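Local coordinates for protein obscurin (Homo sapiens, PDB 2YZ8) that probably acts as a giant modular scaffold and signalling protein of the muscle sarcomere, built largely from immunoglobulin-like domains such as this one, at residues A[8-13]-A[83-88]; A[24-29]-A[65-70]; A[30-35]-A[56-61]. One frame throughout, in Å; residues are numbered along the deposited sequence.

In the fold
All three contacts tie together parts of one immunoglobulin sandwich. Interaction 2 is the most interior: neighbouring strands 26-32 and 62-67 pair by a ladder of backbone hydrogen bonds, with aliphatic side chains facing the opposing sheet. Interaction 3 uses the far end of strand 26-32, where a single backbone hydrogen bond and apolar contacts meet the turn after strand 54-59. Interaction 1 lies at the surface and has no direct hydrogen bond; it sets strand 11-13 and the residues before it against strand 85-94 through a ring face and an amide-guanidinium stack. Interactions 1 and 3 touch, at R10 with S33 and E13 with V31, while interaction 2 lies across the chain centre from interaction 1.

Interaction 1: residues A[8-13]-A[83-88]; sequences PVRFQE and GDQTTS
R10 and F11 run beside Q85 and T87 in nearly the same direction, the two chain paths (CA of V9 to F11, CA of D84 to T87) diverging by 22°. Their separation exceeds that of paired strands: R10 CA is 6.2 Å from Q85 CA, and F11 CA is 6.9 Å from T87 CA. Accordingly no backbone hydrogen bond joins them. F11 and Q85 carry most of the contact. The CG of F11 stands anti to the carbonyl carbon (chi1 -73°), and the methyl CG2 of T87 sits over the centre of one ring face, 3.6 Å from the centroid, a CH-pi contact. At the ring edge, CE1 comes to 3.6 Å from Q85 O. C30 and C80 also touch this ring, so an alanine here would probably leave the T87 methyl without its aromatic partner and open a gap between the two sheets. The amide of Q85 stacks on the R10 guanidinium with planes 22° apart, OE1 lying over one face toward its rim and 3.6 Å from NH1, while P8 CG takes the opposite face. D84 OD1 is 4.4 Å from R10 NH1, well out of the guanidinium plane, adding charge attraction without a bond. A water accepts from F11 N at 3.0 Å; its link to Q85 NE2 is doubtfully short. Just beyond F11, a classic bulge at Q12 and E13 opposite V31 marks where the chain turns a corner. This A strand, at the edge beside strand 26-32 and facing the final G strand without pairing, fits the immunoglobulin I-set fold.

Interaction 2: residues A[24-29]-A[65-70]; sequences GAATLR and LVVRNL
L28 and L65 lie side by side and point the same way, with CD2 of L28 4.1 Å from CD2 of L65. They get there by different first torsions: CG of L28 is anti to its carbonyl carbon (chi1 -73°), whereas CG of L65 is anti to its backbone N (chi1 171°). A26 and V67 share this face of the sheet, their CB atoms 4.1 Å apart, and Y78 of the opposing sheet packs on L28, L65 and V67. The opposite face carries T27 and V66, where T27 OG1 comes only as near as 4.2 Å to V66 CG2. Faces alternate as in any extended strand; the pairing is antiparallel, between strands 26-32 and 62-67, the B and E strands of the immunoglobulin sandwich, their short axes at 161°. A26 with V67 and L28 with L65 are hydrogen-bonded pairs, each exchanging two N-H...O bonds, the longest being A26 N to V67 O at 2.9 Å; T27 with V66 is the non-hydrogen-bonded pair between. Past the ladder, L70 directs its side chain toward the facing strand, its CD1 reaching A26 CB at 3.6 Å, and L91 packs on both residues. The backbone is also joined here: L70 N bonds G24 O at 3.3 Å, approaching from above the carbonyl plane. That same oxygen also accepts from a water, whose oxygen is 3.0 Å from N69 N, accepting its N-H.

Interaction 3: residues A[30-35]-A[56-61]; sequences CVLSSV and LRQEGA
V35 meets G60 and A61 with its whole side chain. CB lies 4.2 Å from G60 O. From there CG1, anti to the backbone N (chi1 -178°), reaches that carbonyl oxygen more closely, at 3.7 Å. The other branch, CG2, touches G60 C at 3.7 Å and lies near A61 N, so both methyls lie over one face of the peptide joining G60 to A61. This peptide is in a tight turn: G60 has a positive phi of 71°, and the torsions of G60 and A61 fit the central pair of a type II' turn between strands 54-59 and 62-67. A61 is the residue most enclosed by the other segment. Its CB packs on backbone carbonyls at the end of strand 26-32 and beyond, 3.4 Å from L32 O and farther from S34 O, and more distantly on V31 CG1 and L32 CB. Its carbonyl accepts from L32 N at 2.9 Å with a nearly straight N-H...O angle of 172°, and the CA of V31 lies against the same oxygen. Q58 supplies the polar element beside the turn. Its NE2 donates to G60 O at 2.9 Å, with that oxygen in the plane of the Q58 amide, and is also bonded to A36 O just past V35. With two acceptors, on the turn and on the facing loop, the amide is likely to be limited in its rotation. The chemistry, methyls lying on peptide groups, suggests that main-chain groups supply the polar partners, while small side chains fill the space between.

Interaction 1: residues A[8-13]-A[83-88]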
ATOM      1  N   PRO A   8      10.001 -20.315   1.250  1.00 24.42           N
ATOM      2  CA  PRO A   8       9.938 -19.114   0.417  1.00 24.40           C
ATOM      3  C   PRO A   8       8.839 -18.155   0.878  1.00 24.37           C
ATOM      4  O   PRO A   8       7.728 -18.587   1.191  1.00 24.49           O
ATOM      5  CB  PRO A   8       9.631 -19.668  -0.978  1.00 24.43           C
ATOM      6  CG  PRO A   8       9.036 -21.020  -0.740  1.00 24.45           C
ATOM      7  CD  PRO A   8       9.719 -21.541   0.482  1.00 24.41           C
ATOM      8  N   VAL A   9       9.159 -16.862   0.909  1.00 24.16           N
ATOM      9  CA  VAL A   9       8.284 -15.851   1.503  1.00 24.02           C
ATOM     10  C   VAL A   9       7.094 -15.502   0.603  1.00 24.02           C
ATOM     11  O   VAL A   9       7.263 -15.165  -0.571  1.00 24.16           O
ATOM     12  CB  VAL A   9       9.076 -14.570   1.884  1.00 24.01           C
ATOM     13  CG1 VAL A   9       8.148 -13.496   2.444  1.00 23.74           C
ATOM     14  CG2 VAL A   9      10.182 -14.899   2.888  1.00 23.83           C
ATOM     15  N   ARG A  10       5.894 -15.592   1.173  1.00 23.84           N
ATOM     16  CA  ARG A  10       4.646 -15.320   0.462  1.00 23.94           C
ATOM     17  C   ARG A  10       3.833 -14.268   1.209  1.00 23.86           C
ATOM     18  O   ARG A  10       3.973 -14.117   2.423  1.00 24.01           O
ATOM     19  CB  ARG A  10       3.816 -16.607   0.346  1.00 23.87           C
ATOM     20  CG  ARG A  10       4.012 -17.439  -0.927  1.00 24.69           C
ATOM     21  CD  ARG A  10       5.445 -17.910  -1.141  1.00 25.29           C
ATOM     22  NE  ARG A  10       5.529 -19.079  -2.017  1.00 25.95           N
ATOM     23  CZ  ARG A  10       6.550 -19.341  -2.831  1.00 26.41           C
ATOM     24  NH1 ARG A  10       7.577 -18.503  -2.912  1.00 26.58           N
ATOM     25  NH2 ARG A  10       6.540 -20.436  -3.580  1.00 26.71           N
ATOM     26  N   PHE A  11       2.981 -13.545   0.488  1.00 24.07           N
ATOM     27  CA  PHE A  11       1.991 -12.688   1.136  1.00 24.02           C
ATOM     28  C   PHE A  11       0.922 -13.560   1.781  1.00 24.27           C
ATOM     29  O   PHE A  11       0.068 -14.118   1.102  1.00 24.30           O
ATOM     30  CB  PHE A  11       1.397 -11.668   0.156  1.00 23.98           C
ATOM     31  CG  PHE A  11       2.350 -10.562  -0.197  1.00 22.99           C
ATOM     32  CD1 PHE A  11       3.060 -10.595  -1.393  1.00 22.48           C
ATOM     33  CD2 PHE A  11       2.571  -9.512   0.690  1.00 22.47           C
ATOM     34  CE1 PHE A  11       3.965  -9.580  -1.717  1.00 22.19           C
ATOM     35  CE2 PHE A  11       3.477  -8.492   0.374  1.00 22.40           C
ATOM     36  CZ  PHE A  11       4.171  -8.527  -0.829  1.00 22.42           C
ATOM     37  N   GLN A  12       1.015 -13.702   3.100  1.00 24.41           N
ATOM     38  CA  GLN A  12       0.092 -14.532   3.869  1.00 24.52           C
ATOM     39  C   GLN A  12      -1.290 -13.885   3.928  1.00 24.60           C
ATOM     40  O   GLN A  12      -2.310 -14.573   3.853  1.00 24.26           O
ATOM     41  CB  GLN A  12       0.643 -14.755   5.278  1.00 24.87           C
ATOM     42  CG  GLN A  12      -0.242 -15.611   6.164  1.00 25.11           C
ATOM     43  CD  GLN A  12       0.491 -16.126   7.366  1.00 26.01           C
ATOM     44  OE1 GLN A  12       1.666 -16.486   7.282  1.00 26.47           O
ATOM     45  NE2 GLN A  12      -0.197 -16.182   8.498  1.00 27.05           N
ATOM     46  N   GLU A  13      -1.309 -12.561   4.069  1.00 24.39           N
ATOM     47  CA  GLU A  13      -2.546 -11.787   3.993  1.00 24.41           C
ATOM     48  C   GLU A  13      -2.428 -10.758   2.881  1.00 24.43           C
ATOM     49  O   GLU A  13      -1.529  -9.912   2.886  1.00 24.48           O
ATOM     50  CB  GLU A  13      -2.859 -11.103   5.326  1.00 24.38           C
ATOM     51  CG  GLU A  13      -3.282 -12.059   6.438  1.00 24.37           C
ATOM     52  N   GLY A  83      10.318 -10.286  -3.962  1.00 19.42           N
ATOM     53  CA  GLY A  83      10.893 -11.281  -4.855  1.00 19.99           C
ATOM     54  C   GLY A  83       9.969 -11.461  -6.041  1.00 20.26           C
ATOM     55  O   GLY A  83       9.695 -10.504  -6.765  1.00 20.29           O
ATOM     56  N   ASP A  84       9.456 -12.678  -6.200  1.00 20.47           N
ATOM     57  CA  ASP A  84       8.528 -13.019  -7.288  1.00 20.84           C
ATOM     58  C   ASP A  84       7.053 -12.888  -6.896  1.00 20.42           C
ATOM     59  O   ASP A  84       6.165 -13.024  -7.736  1.00 20.46           O
ATOM     60  CB  ASP A  84       8.808 -14.442  -7.797  1.00 21.16           C
ATOM     61  CG  ASP A  84       8.886 -15.480  -6.667  1.00 22.98           C
ATOM     62  OD1 ASP A  84       8.896 -15.107  -5.467  1.00 25.13           O
ATOM     63  OD2 ASP A  84       8.949 -16.686  -6.988  1.00 24.48           O
ATOM     64  N   GLN A  85       6.805 -12.616  -5.621  1.00 20.17           N
ATOM     65  CA  GLN A  85       5.455 -12.587  -5.070  1.00 19.97           C
ATOM     66  C   GLN A  85       4.876 -11.177  -5.078  1.00 20.07           C
ATOM     67  O   GLN A  85       5.583 -10.203  -4.824  1.00 20.09           O
ATOM     68  CB  GLN A  85       5.453 -13.143  -3.641  1.00 20.07           C
ATOM     69  CG  GLN A  85       5.927 -14.593  -3.519  1.00 19.75           C
ATOM     70  CD  GLN A  85       5.001 -15.590  -4.206  1.00 20.47           C
ATOM     71  OE1 GLN A  85       5.453 -16.450  -4.959  1.00 21.51           O
ATOM     72  NE2 GLN A  85       3.705 -15.479  -3.951  1.00 19.98           N
ATOM     73  N   THR A  86       3.585 -11.072  -5.377  1.00 19.77           N
ATOM     74  CA  THR A  86       2.912  -9.779  -5.396  1.00 19.98           C
ATOM     75  C   THR A  86       1.505  -9.876  -4.823  1.00 19.99           C
ATOM     76  O   THR A  86       0.888 -10.940  -4.848  1.00 19.81           O
ATOM     77  CB  THR A  86       2.806  -9.178  -6.837  1.00 20.10           C
ATOM     78  OG1 THR A  86       1.772  -9.847  -7.576  1.00 20.99           O
ATOM     79  CG2 THR A  86       4.125  -9.273  -7.602  1.00 19.60           C
ATOM     80  N   THR A  87       1.009  -8.753  -4.315  1.00 20.08           N
ATOM     81  CA  THR A  87      -0.391  -8.611  -3.921  1.00 20.33           C
ATOM     82  C   THR A  87      -0.851  -7.220  -4.351  1.00 20.70           C
ATOM     83  O   THR A  87      -0.029  -6.314  -4.493  1.00 21.00           O
ATOM     84  CB  THR A  87      -0.615  -8.851  -2.400  1.00 20.19           C
ATOM     85  OG1 THR A  87      -2.004  -8.686  -2.078  1.00 19.40           O
ATOM     86  CG2 THR A  87       0.231  -7.902  -1.546  1.00 20.43           C
ATOM     87  N   SER A  88      -2.150  -7.052  -4.566  1.00 20.88           N
ATOM     88  CA  SER A  88      -2.659  -5.819  -5.155  1.00 21.53           C
ATOM     89  C   SER A  88      -4.113  -5.547  -4.761  1.00 21.55           C
ATOM     90  O   SER A  88      -4.888  -6.480  -4.599  1.00 21.48           O
ATOM     91  CB  SER A  88      -2.554  -5.906  -6.681  1.00 21.72           C
ATOM     92  OG  SER A  88      -3.016  -4.723  -7.288  1.00 23.09           O
TER
HETATM   93  O   HOH W   1       2.222 -14.419  -2.310  1.00 30.50           O

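Interaction 2: residues A[24-29]-A[65-70]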
ATOM      1  N   GLY A  24      -7.798  12.838   4.013  1.00 24.21           N
ATOM      2  CA  GLY A  24      -7.288  12.051   5.130  1.00 24.67           C
ATOM      3  C   GLY A  24      -5.931  11.425   4.869  1.00 24.79           C
ATOM      4  O   GLY A  24      -5.071  12.013   4.209  1.00 25.05           O
ATOM      5  N   ALA A  25      -5.739  10.232   5.419  1.00 24.81           N
ATOM      6  CA  ALA A  25      -4.588   9.401   5.107  1.00 24.43           C
ATOM      7  C   ALA A  25      -5.097   7.991   4.868  1.00 24.19           C
ATOM      8  O   ALA A  25      -5.945   7.497   5.611  1.00 24.58           O
ATOM      9  CB  ALA A  25      -3.577   9.424   6.243  1.00 24.70           C
ATOM     10  N   ALA A  26      -4.598   7.356   3.815  1.00 23.73           N
ATOM     11  CA  ALA A  26      -4.951   5.975   3.512  1.00 23.03           C
ATOM     12  C   ALA A  26      -3.852   5.055   4.025  1.00 22.40           C
ATOM     13  O   ALA A  26      -2.681   5.269   3.725  1.00 22.41           O
ATOM     14  CB  ALA A  26      -5.138   5.799   2.018  1.00 23.01           C
ATOM     15  N   THR A  27      -4.229   4.049   4.809  1.00 21.65           N
ATOM     16  CA  THR A  27      -3.272   3.041   5.266  1.00 21.12           C
ATOM     17  C   THR A  27      -3.542   1.691   4.611  1.00 20.69           C
ATOM     18  O   THR A  27      -4.518   1.014   4.942  1.00 20.89           O
ATOM     19  CB  THR A  27      -3.259   2.889   6.802  1.00 20.91           C
ATOM     20  OG1 THR A  27      -2.959   4.151   7.406  1.00 21.05           O
ATOM     21  CG2 THR A  27      -2.204   1.880   7.221  1.00 20.83           C
ATOM     22  N   LEU A  28      -2.668   1.315   3.682  1.00 20.09           N
ATOM     23  CA  LEU A  28      -2.750   0.028   2.999  1.00 19.71           C
ATOM     24  C   LEU A  28      -1.886  -0.993   3.729  1.00 19.16           C
ATOM     25  O   LEU A  28      -0.686  -0.777   3.924  1.00 18.53           O
ATOM     26  CB  LEU A  28      -2.307   0.169   1.543  1.00 20.10           C
ATOM     27  CG  LEU A  28      -3.278   0.876   0.593  1.00 21.29           C
ATOM     28  CD1 LEU A  28      -3.639   2.286   1.053  1.00 22.77           C
ATOM     29  CD2 LEU A  28      -2.666   0.928  -0.782  1.00 22.36           C
ATOM     30  N   ARG A  29      -2.502  -2.101   4.132  1.00 18.46           N
ATOM     31  CA  ARG A  29      -1.822  -3.100   4.959  1.00 18.06           C
ATOM     32  C   ARG A  29      -1.851  -4.492   4.339  1.00 17.80           C
ATOM     33  O   ARG A  29      -2.882  -4.930   3.826  1.00 17.41           O
ATOM     34  CB  ARG A  29      -2.467  -3.171   6.344  1.00 17.95           C
ATOM     35  CG  ARG A  29      -2.301  -1.933   7.207  1.00 18.33           C
ATOM     36  CD  ARG A  29      -2.971  -2.150   8.550  1.00 19.52           C
ATOM     37  NE  ARG A  29      -2.706  -1.070   9.496  1.00 21.10           N
ATOM     38  CZ  ARG A  29      -3.512  -0.031   9.701  1.00 21.91           C
ATOM     39  NH1 ARG A  29      -3.180   0.896  10.588  1.00 22.65           N
ATOM     40  NH2 ARG A  29      -4.647   0.090   9.018  1.00 22.60           N
ATOM     41  N   LEU A  65       1.580   0.840   3.952  1.00 15.85           N
ATOM     42  CA  LEU A  65       1.818   2.025   3.123  1.00 14.30           C
ATOM     43  C   LEU A  65       0.840   3.119   3.522  1.00 13.54           C
ATOM     44  O   LEU A  65      -0.380   2.929   3.482  1.00 13.30           O
ATOM     45  CB  LEU A  65       1.667   1.722   1.620  1.00 14.31           C
ATOM     46  CG  LEU A  65       1.674   2.927   0.662  1.00 13.27           C
ATOM     47  CD1 LEU A  65       3.083   3.485   0.464  1.00 12.85           C
ATOM     48  CD2 LEU A  65       1.033   2.588  -0.684  1.00 13.49           C
ATOM     49  N   VAL A  66       1.386   4.265   3.904  1.00 12.46           N
ATOM     50  CA  VAL A  66       0.575   5.411   4.258  1.00 11.99           C
ATOM     51  C   VAL A  66       0.616   6.395   3.096  1.00 11.84           C
ATOM     52  O   VAL A  66       1.686   6.811   2.652  1.00 11.27           O
ATOM     53  CB  VAL A  66       1.046   6.067   5.587  1.00 11.72           C
ATOM     54  CG1 VAL A  66       0.099   7.181   6.003  1.00 11.28           C
ATOM     55  CG2 VAL A  66       1.127   5.022   6.689  1.00 11.51           C
ATOM     56  N   VAL A  67      -0.565   6.722   2.584  1.00 12.16           N
ATOM     57  CA  VAL A  67      -0.718   7.715   1.530  1.00 12.73           C
ATOM     58  C   VAL A  67      -1.304   8.950   2.195  1.00 13.25           C
ATOM     59  O   VAL A  67      -2.481   8.965   2.551  1.00 13.66           O
ATOM     60  CB  VAL A  67      -1.671   7.222   0.412  1.00 12.65           C
ATOM     61  CG1 VAL A  67      -1.634   8.170  -0.779  1.00 12.54           C
ATOM     62  CG2 VAL A  67      -1.311   5.808  -0.024  1.00 12.53           C
ATOM     63  N   ARG A  68      -0.478   9.972   2.381  1.00 13.95           N
ATOM     64  CA  ARG A  68      -0.888  11.173   3.100  1.00 14.49           C
ATOM     65  C   ARG A  68      -1.541  12.194   2.167  1.00 14.86           C
ATOM     66  O   ARG A  68      -1.396  12.104   0.944  1.00 14.94           O
ATOM     67  CB  ARG A  68       0.303  11.775   3.846  1.00 14.63           C
ATOM     68  CG  ARG A  68       0.725  10.950   5.057  1.00 15.39           C
ATOM     69  CD  ARG A  68       2.041  11.415   5.646  1.00 18.11           C
ATOM     70  NE  ARG A  68       3.177  10.922   4.875  1.00 19.19           N
ATOM     71  CZ  ARG A  68       4.389  10.709   5.371  1.00 19.26           C
ATOM     72  NH1 ARG A  68       4.643  10.928   6.654  1.00 20.29           N
ATOM     73  NH2 ARG A  68       5.351  10.263   4.580  1.00 20.08           N
ATOM     74  N   ASN A  69      -2.267  13.147   2.754  1.00 15.17           N
ATOM     75  CA  ASN A  69      -2.987  14.190   2.007  1.00 15.79           C
ATOM     76  C   ASN A  69      -3.758  13.644   0.797  1.00 16.25           C
ATOM     77  O   ASN A  69      -3.524  14.058  -0.348  1.00 16.35           O
ATOM     78  CB  ASN A  69      -2.035  15.321   1.586  1.00 15.67           C
ATOM     79  CG  ASN A  69      -1.413  16.048   2.774  1.00 16.09           C
ATOM     80  OD1 ASN A  69      -0.815  15.432   3.657  1.00 16.21           O
ATOM     81  ND2 ASN A  69      -1.539  17.372   2.788  1.00 16.75           N
ATOM     82  N   LEU A  70      -4.676  12.714   1.058  1.00 16.77           N
ATOM     83  CA  LEU A  70      -5.425  12.052  -0.009  1.00 17.25           C
ATOM     84  C   LEU A  70      -6.189  13.016  -0.909  1.00 17.55           C
ATOM     85  O   LEU A  70      -6.972  13.849  -0.434  1.00 17.49           O
ATOM     86  CB  LEU A  70      -6.393  11.005   0.551  1.00 17.51           C
ATOM     87  CG  LEU A  70      -5.919   9.554   0.657  1.00 17.88           C
ATOM     88  CD1 LEU A  70      -7.094   8.708   1.084  1.00 18.01           C
ATOM     89  CD2 LEU A  70      -5.354   9.036  -0.663  1.00 17.49           C
TER
HETATM   90  O   HOH W   2      -2.572  12.917   5.737  1.00 51.85           O

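Interaction 3: residues A[30-35]-A[56-61]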
ATOM      1  N   CYS A  30      -0.715  -5.183   4.404  1.00 17.25           N
ATOM      2  CA  CYS A  30      -0.652  -6.603   4.063  1.00 17.28           C
ATOM      3  C   CYS A  30       0.345  -7.322   4.967  1.00 16.93           C
ATOM      4  O   CYS A  30       1.036  -6.686   5.769  1.00 17.30           O
ATOM      5  CB  CYS A  30      -0.336  -6.825   2.576  1.00 16.97           C
ATOM      6  SG  CYS A  30       1.243  -6.151   2.011  1.00 18.20           S
ATOM      7  N   VAL A  31       0.404  -8.647   4.858  1.00 16.72           N
ATOM      8  CA  VAL A  31       1.222  -9.454   5.770  1.00 16.70           C
ATOM      9  C   VAL A  31       2.017 -10.526   5.025  1.00 16.61           C
ATOM     10  O   VAL A  31       1.477 -11.219   4.158  1.00 15.92           O
ATOM     11  CB  VAL A  31       0.350 -10.132   6.862  1.00 16.95           C
ATOM     12  CG1 VAL A  31       1.212 -10.910   7.842  1.00 17.09           C
ATOM     13  CG2 VAL A  31      -0.493  -9.105   7.614  1.00 17.43           C
ATOM     14  N   LEU A  32       3.298 -10.651   5.367  1.00 16.60           N
ATOM     15  CA  LEU A  32       4.176 -11.685   4.815  1.00 17.03           C
ATOM     16  C   LEU A  32       4.149 -12.950   5.678  1.00 17.01           C
ATOM     17  O   LEU A  32       3.748 -12.903   6.844  1.00 17.03           O
ATOM     18  CB  LEU A  32       5.622 -11.170   4.749  1.00 17.34           C
ATOM     19  CG  LEU A  32       5.963  -9.982   3.849  1.00 17.95           C
ATOM     20  CD1 LEU A  32       7.282  -9.336   4.309  1.00 17.35           C
ATOM     21  CD2 LEU A  32       6.027 -10.388   2.384  1.00 17.74           C
ATOM     22  N   SER A  33       4.598 -14.068   5.107  1.00 17.23           N
ATOM     23  CA  SER A  33       4.656 -15.358   5.820  1.00 17.11           C
ATOM     24  C   SER A  33       5.842 -15.465   6.779  1.00 17.23           C
ATOM     25  O   SER A  33       5.898 -16.377   7.613  1.00 16.89           O
ATOM     26  CB  SER A  33       4.669 -16.527   4.829  1.00 17.03           C
ATOM     27  OG  SER A  33       5.730 -16.396   3.900  1.00 17.13           O
ATOM     28  N   SER A  34       6.798 -14.551   6.637  1.00 17.33           N
ATOM     29  CA  SER A  34       7.865 -14.386   7.621  1.00 17.60           C
ATOM     30  C   SER A  34       8.430 -12.970   7.546  1.00 17.34           C
ATOM     31  O   SER A  34       8.113 -12.215   6.626  1.00 17.10           O
ATOM     32  CB  SER A  34       8.962 -15.450   7.453  1.00 17.82           C
ATOM     33  OG  SER A  34       9.530 -15.421   6.161  1.00 18.99           O
ATOM     34  N   VAL A  35       9.249 -12.605   8.525  1.00 16.92           N
ATOM     35  CA  VAL A  35       9.855 -11.279   8.557  1.00 16.70           C
ATOM     36  C   VAL A  35      10.929 -11.209   7.475  1.00 16.49           C
ATOM     37  O   VAL A  35      11.998 -11.806   7.610  1.00 16.64           O
ATOM     38  CB  VAL A  35      10.443 -10.948   9.951  1.00 16.64           C
ATOM     39  CG1 VAL A  35      11.016  -9.535   9.973  1.00 16.71           C
ATOM     40  CG2 VAL A  35       9.372 -11.096  11.026  1.00 17.00           C
ATOM     41  N   LEU A  56       6.504   4.329   3.905  1.00 21.53           N
ATOM     42  CA  LEU A  56       6.601   2.873   3.805  1.00 22.19           C
ATOM     43  C   LEU A  56       7.079   2.329   5.138  1.00 22.19           C
ATOM     44  O   LEU A  56       8.191   2.625   5.564  1.00 22.20           O
ATOM     45  CB  LEU A  56       7.571   2.457   2.695  1.00 22.16           C
ATOM     46  CG  LEU A  56       7.157   2.582   1.230  1.00 22.70           C
ATOM     47  CD1 LEU A  56       7.022   4.039   0.797  1.00 23.57           C
ATOM     48  CD2 LEU A  56       8.167   1.858   0.361  1.00 22.83           C
ATOM     49  N   ARG A  57       6.226   1.549   5.794  1.00 22.28           N
ATOM     50  CA  ARG A  57       6.489   1.104   7.161  1.00 22.46           C
ATOM     51  C   ARG A  57       6.479  -0.413   7.277  1.00 21.90           C
ATOM     52  O   ARG A  57       5.780  -1.093   6.538  1.00 21.84           O
ATOM     53  CB  ARG A  57       5.475   1.726   8.123  1.00 22.76           C
ATOM     54  CG  ARG A  57       5.412   3.242   8.029  1.00 24.44           C
ATOM     55  CD  ARG A  57       4.353   3.842   8.921  1.00 27.27           C
ATOM     56  NE  ARG A  57       4.251   5.282   8.687  1.00 29.00           N
ATOM     57  CZ  ARG A  57       3.526   6.122   9.419  1.00 30.37           C
ATOM     58  NH1 ARG A  57       2.822   5.681  10.458  1.00 31.48           N
ATOM     59  NH2 ARG A  57       3.506   7.414   9.113  1.00 30.95           N
ATOM     60  N   GLN A  58       7.271  -0.941   8.206  1.00 21.35           N
ATOM     61  CA  GLN A  58       7.275  -2.374   8.455  1.00 20.59           C
ATOM     62  C   GLN A  58       7.296  -2.636   9.963  1.00 20.16           C
ATOM     63  O   GLN A  58       7.994  -1.950  10.709  1.00 19.54           O
ATOM     64  CB  GLN A  58       8.453  -3.067   7.746  1.00 20.49           C
ATOM     65  CG  GLN A  58       8.450  -4.607   7.881  1.00 20.49           C
ATOM     66  CD  GLN A  58       9.247  -5.319   6.798  1.00 20.57           C
ATOM     67  OE1 GLN A  58       9.746  -4.690   5.868  1.00 21.64           O
ATOM     68  NE2 GLN A  58       9.345  -6.641   6.902  1.00 20.36           N
ATOM     69  N   GLU A  59       6.481  -3.600  10.388  1.00 19.89           N
ATOM     70  CA  GLU A  59       6.444  -4.061  11.770  1.00 19.87           C
ATOM     71  C   GLU A  59       6.437  -5.588  11.773  1.00 19.93           C
ATOM     72  O   GLU A  59       5.382  -6.218  11.830  1.00 19.86           O
ATOM     73  CB  GLU A  59       5.223  -3.488  12.499  1.00 19.68           C
ATOM     74  CG  GLU A  59       5.220  -3.716  14.006  1.00 19.62           C
ATOM     75  N   GLY A  60       7.633  -6.169  11.709  1.00 20.48           N
ATOM     76  CA  GLY A  60       7.808  -7.615  11.605  1.00 20.51           C
ATOM     77  C   GLY A  60       7.374  -8.082  10.230  1.00 20.63           C
ATOM     78  O   GLY A  60       7.953  -7.683   9.218  1.00 21.07           O
ATOM     79  N   ALA A  61       6.349  -8.926  10.198  1.00 20.57           N
ATOM     80  CA  ALA A  61       5.769  -9.396   8.941  1.00 20.64           C
ATOM     81  C   ALA A  61       4.643  -8.484   8.428  1.00 20.85           C
ATOM     82  O   ALA A  61       4.189  -8.633   7.282  1.00 20.85           O
ATOM     83  CB  ALA A  61       5.272 -10.820   9.099  1.00 20.35           C
TER